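Local coordinates for 5-carboxyvanillate decarboxylase (PDB 4L6D), which probably removes the 5-carboxyl group from 5-carboxyvanillate to give vanillate, as a manganese-binding decarboxylase of the amidohydrolase superfamily, at residues T271-R281 against P305-I315. Residues are numbered along the deposited sequence; the frame is centred on the assembly and turned at random. Where two conformers were deposited one is given.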
loop_
_atom_site.group_PDB
_atom_site.type_symbol
_atom_site.label_atom_id
_atom_site.label_comp_id
_atom_site.label_asym_id
_atom_site.label_seq_id
_atom_site.Cartn_x
_atom_site.Cartn_y
_atom_site.Cartn_z
ATOM N N THR A 271 -4.010 -8.503 -13.315
ATOM C CA THR A 271 -2.611 -8.111 -13.460
ATOM C C THR A 271 -2.420 -6.762 -14.149
ATOM O O THR A 271 -1.301 -6.442 -14.531
ATOM C CB THR A 271 -1.835 -9.162 -14.279
ATOM O OG1 THR A 271 -2.348 -9.189 -15.615
ATOM C CG2 THR A 271 -1.994 -10.563 -13.657
ATOM N N SER A 272 -3.492 -5.987 -14.331
ATOM C CA SER A 272 -3.364 -4.696 -15.021
ATOM C C SER A 272 -2.226 -3.868 -14.446
ATOM O O SER A 272 -2.131 -3.677 -13.236
ATOM C CB SER A 272 -4.663 -3.899 -14.920
ATOM O OG SER A 272 -5.083 -3.817 -13.571
ATOM N N GLY A 273 -1.341 -3.381 -15.306
ATOM C CA GLY A 273 -0.281 -2.499 -14.842
ATOM C C GLY A 273 0.789 -3.107 -13.959
ATOM O O GLY A 273 1.617 -2.375 -13.420
ATOM N N VAL A 274 0.782 -4.429 -13.806
ATOM C CA VAL A 274 1.785 -5.126 -12.997
ATOM C C VAL A 274 2.278 -6.337 -13.777
ATOM O O VAL A 274 1.915 -7.488 -13.501
ATOM C CB VAL A 274 1.249 -5.539 -11.609
ATOM C CG1 VAL A 274 2.360 -6.181 -10.761
ATOM C CG2 VAL A 274 0.664 -4.315 -10.898
ATOM N N GLU A 275 3.098 -6.058 -14.783
ATOM C CA GLU A 275 3.616 -7.093 -15.671
ATOM C C GLU A 275 4.895 -7.676 -15.085
ATOM O O GLU A 275 5.978 -7.570 -15.654
ATOM C CB GLU A 275 3.804 -6.496 -17.074
ATOM C CG GLU A 275 2.453 -6.002 -17.611
ATOM C CD GLU A 275 2.536 -5.150 -18.877
ATOM O OE1 GLU A 275 3.590 -5.133 -19.548
ATOM O OE2 GLU A 275 1.504 -4.499 -19.192
ATOM N N SER A 276 4.732 -8.298 -13.919
ATOM C CA SER A 276 5.832 -8.900 -13.179
ATOM C C SER A 276 5.583 -10.381 -12.973
ATOM O O SER A 276 4.626 -10.762 -12.309
ATOM C CB SER A 276 5.943 -8.234 -11.804
ATOM O OG SER A 276 6.762 -9.012 -10.939
ATOM N N HIS A 277 6.441 -11.224 -13.535
ATOM C CA HIS A 277 6.288 -12.660 -13.296
ATOM C C HIS A 277 6.407 -13.006 -11.814
ATOM O O HIS A 277 5.734 -13.917 -11.330
ATOM C CB HIS A 277 7.305 -13.458 -14.103
ATOM C CG HIS A 277 7.047 -13.440 -15.575
ATOM N ND1 HIS A 277 8.047 -13.630 -16.506
ATOM C CD2 HIS A 277 5.901 -13.269 -16.279
ATOM C CE1 HIS A 277 7.527 -13.569 -17.719
ATOM N NE2 HIS A 277 6.231 -13.338 -17.611
ATOM N N ALA A 278 7.262 -12.293 -11.090
ATOM C CA ALA A 278 7.449 -12.569 -9.667
ATOM C C ALA A 278 6.191 -12.252 -8.873
ATOM O O ALA A 278 5.808 -13.015 -7.984
ATOM C CB ALA A 278 8.630 -11.768 -9.110
ATOM N N ALA A 279 5.560 -11.118 -9.176
ATOM C CA ALA A 279 4.349 -10.727 -8.467
ATOM C C ALA A 279 3.202 -11.651 -8.857
ATOM O O ALA A 279 2.333 -11.955 -8.039
ATOM C CB ALA A 279 3.981 -9.269 -8.769
ATOM N N LEU A 280 3.200 -12.086 -10.114
ATOM C CA LEU A 280 2.167 -13.013 -10.594
ATOM C C LEU A 280 2.290 -14.343 -9.858
ATOM O O LEU A 280 1.287 -14.885 -9.370
ATOM C CB LEU A 280 2.298 -13.245 -12.107
ATOM C CG LEU A 280 1.398 -14.336 -12.703
ATOM C CD1 LEU A 280 -0.066 -13.986 -12.495
ATOM C CD2 LEU A 280 1.692 -14.538 -14.186
ATOM N N ARG A 281 3.513 -14.865 -9.777
ATOM C CA ARG A 281 3.775 -16.110 -9.062
ATOM C C ARG A 281 3.370 -16.030 -7.587
ATOM O O ARG A 281 2.752 -16.958 -7.058
ATOM C CB ARG A 281 5.254 -16.495 -9.186
ATOM C CG ARG A 281 5.589 -17.272 -10.448
ATOM C CD ARG A 281 7.068 -17.671 -10.504
ATOM N NE ARG A 281 7.885 -16.710 -11.245
ATOM C CZ ARG A 281 8.719 -15.836 -10.688
ATOM N NH1 ARG A 281 9.415 -14.996 -11.449
ATOM N NH2 ARG A 281 8.865 -15.801 -9.370
ATOM N N PRO A 305 3.258 -5.493 -24.766
ATOM C CA PRO A 305 4.015 -5.966 -23.603
ATOM C C PRO A 305 3.138 -6.748 -22.625
ATOM O O PRO A 305 3.617 -7.692 -22.002
ATOM C CB PRO A 305 4.523 -4.679 -22.938
ATOM C CG PRO A 305 4.376 -3.607 -23.951
ATOM C CD PRO A 305 3.346 -4.029 -24.945
ATOM N N ALA A 306 1.876 -6.361 -22.482
ATOM C CA ALA A 306 0.990 -7.061 -21.552
ATOM C C ALA A 306 0.738 -8.491 -22.031
ATOM O O ALA A 306 0.721 -9.435 -21.248
ATOM C CB ALA A 306 -0.321 -6.295 -21.396
ATOM N N VAL A 307 0.515 -8.629 -23.331
ATOM C CA VAL A 307 0.331 -9.933 -23.951
ATOM C C VAL A 307 1.578 -10.802 -23.786
ATOM O O VAL A 307 1.487 -11.975 -23.404
ATOM C CB VAL A 307 -0.027 -9.764 -25.445
ATOM C CG1 VAL A 307 0.062 -11.097 -26.197
ATOM C CG2 VAL A 307 -1.426 -9.165 -25.572
ATOM N N GLN A 308 2.744 -10.233 -24.065
ATOM C CA GLN A 308 3.967 -11.014 -24.001
ATOM C C GLN A 308 4.294 -11.415 -22.571
ATOM O O GLN A 308 4.846 -12.495 -22.345
ATOM C CB GLN A 308 5.095 -10.273 -24.712
ATOM C CG GLN A 308 4.751 -10.159 -26.196
ATOM C CD GLN A 308 5.656 -9.242 -26.990
ATOM O OE1 GLN A 308 6.768 -8.903 -26.568
ATOM N NE2 GLN A 308 5.188 -8.856 -28.173
ATOM N N PHE A 309 3.900 -10.576 -21.615
ATOM C CA PHE A 309 4.041 -10.899 -20.193
ATOM C C PHE A 309 3.326 -12.212 -19.839
ATOM O O PHE A 309 3.928 -13.111 -19.235
ATOM C CB PHE A 309 3.534 -9.715 -19.357
ATOM C CG PHE A 309 3.003 -10.077 -17.986
ATOM C CD1 PHE A 309 3.848 -10.500 -16.963
ATOM C CD2 PHE A 309 1.639 -9.945 -17.718
ATOM C CE1 PHE A 309 3.335 -10.801 -15.692
ATOM C CE2 PHE A 309 1.122 -10.243 -16.460
ATOM C CZ PHE A 309 1.969 -10.679 -15.450
ATOM N N ILE A 310 2.069 -12.354 -20.244
ATOM C CA ILE A 310 1.354 -13.585 -19.913
ATOM C C ILE A 310 1.766 -14.776 -20.798
ATOM O O ILE A 310 1.882 -15.898 -20.299
ATOM C CB ILE A 310 -0.186 -13.375 -19.849
ATOM C CG1 ILE A 310 -0.895 -14.635 -19.345
ATOM C CG2 ILE A 310 -0.740 -12.979 -21.195
ATOM C CD1 ILE A 310 -0.502 -15.046 -17.946
ATOM N N ARG A 311 2.034 -14.540 -22.087
ATOM C CA ARG A 311 2.448 -15.636 -22.968
ATOM C C ARG A 311 3.760 -16.275 -22.517
ATOM O O ARG A 311 4.012 -17.453 -22.793
ATOM C CB ARG A 311 2.575 -15.175 -24.427
ATOM C CG ARG A 311 1.248 -14.889 -25.128
ATOM C CD ARG A 311 1.512 -14.816 -26.632
ATOM N NE ARG A 311 0.442 -14.179 -27.402
ATOM C CZ ARG A 311 -0.702 -14.766 -27.724
ATOM N NH1 ARG A 311 -0.944 -16.016 -27.339
ATOM N NH2 ARG A 311 -1.608 -14.098 -28.435
ATOM N N THR A 312 4.604 -15.494 -21.851
ATOM C CA THR A 312 5.896 -15.996 -21.406
ATOM C C THR A 312 5.948 -16.300 -19.908
ATOM O O THR A 312 7.030 -16.566 -19.381
ATOM C CB THR A 312 7.033 -15.011 -21.717
ATOM O OG1 THR A 312 6.803 -13.782 -21.005
ATOM C CG2 THR A 312 7.110 -14.734 -23.217
ATOM N N ALA A 313 4.806 -16.279 -19.223
ATOM C CA ALA A 313 4.826 -16.488 -17.771
ATOM C C ALA A 313 5.329 -17.897 -17.424
ATOM O O ALA A 313 4.924 -18.885 -18.055
ATOM C CB ALA A 313 3.466 -16.249 -17.183
ATOM N N PRO A 314 6.214 -17.995 -16.418
ATOM C CA PRO A 314 6.811 -19.281 -16.043
ATOM C C PRO A 314 5.885 -20.069 -15.119
ATOM O O PRO A 314 6.171 -20.293 -13.937
ATOM C CB PRO A 314 8.101 -18.866 -15.334
ATOM C CG PRO A 314 7.783 -17.544 -14.747
ATOM C CD PRO A 314 6.863 -16.865 -15.732
ATOM N N ILE A 315 4.758 -20.472 -15.694
ATOM C CA ILE A 315 3.724 -21.233 -15.013
ATOM C C ILE A 315 3.240 -22.289 -16.003
ATOM O O ILE A 315 3.417 -22.134 -17.214
ATOM C CB ILE A 315 2.552 -20.318 -14.570
ATOM C CG1 ILE A 315 1.960 -19.592 -15.784
ATOM C CG2 ILE A 315 3.032 -19.337 -13.510
ATOM C CD1 ILE A 315 0.863 -18.589 -15.452
#
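His277 NE2 donates to Phe309 O over 2.8 Å, a hydrogen bond that links residues 271-281 to 305-315. Its N-H...O angle of 157° shows a fairly straight bond, made in the carbonyl plane on a lone pair, with the acceptor lying almost in the imidazole plane. Phe309 is near the C-terminal end of its helix; Ala313 N, the amide four residues on, bonds to Ile310 O instead of Phe309 O, and the imidazole N-H meets Phe309 O. The ring is also steadied over one face: Pro314 CD sits 3.6 Å from the centroid of the His277 imidazole, close enough to its normal for a CH-pi contact. His277 and Phe309 themselves meet rim to rim, with nearly parallel planes.

Phe309 fills the middle of the interface. With CG anti to the backbone N (chi1 153°), its ring slides under the 274-276 backbone, where Glu275 CA stands 3.6 Å from the Phe309 ring centroid and only 10° off the normal, a second CH-pi contact. Glu275 carries its extended side chain onward to the start of 305-315, OE2 lying 3.4 Å from Ala306 CB. Deeper in, Leu280 CD2 packs on Ala313 CB at 3.9 Å and also touches Phe309, Ile310 and Ile315. At the outer margin Arg281, in one of its two conformers, brings NE near Pro314 CG, while NH2 forms a salt bridge with Glu285 of the second subunit.

Ser276, the N-cap of helix 277-287, accepts from Ala279 N through OG, which also makes a weak hydrogen bond to a bound vanillate. The contact thus joins the turn after strand 267-270 and the next helix to helix 303-311 and the loop that leaves it, neighbouring beta-alpha units of the amidohydrolase TIM barrel.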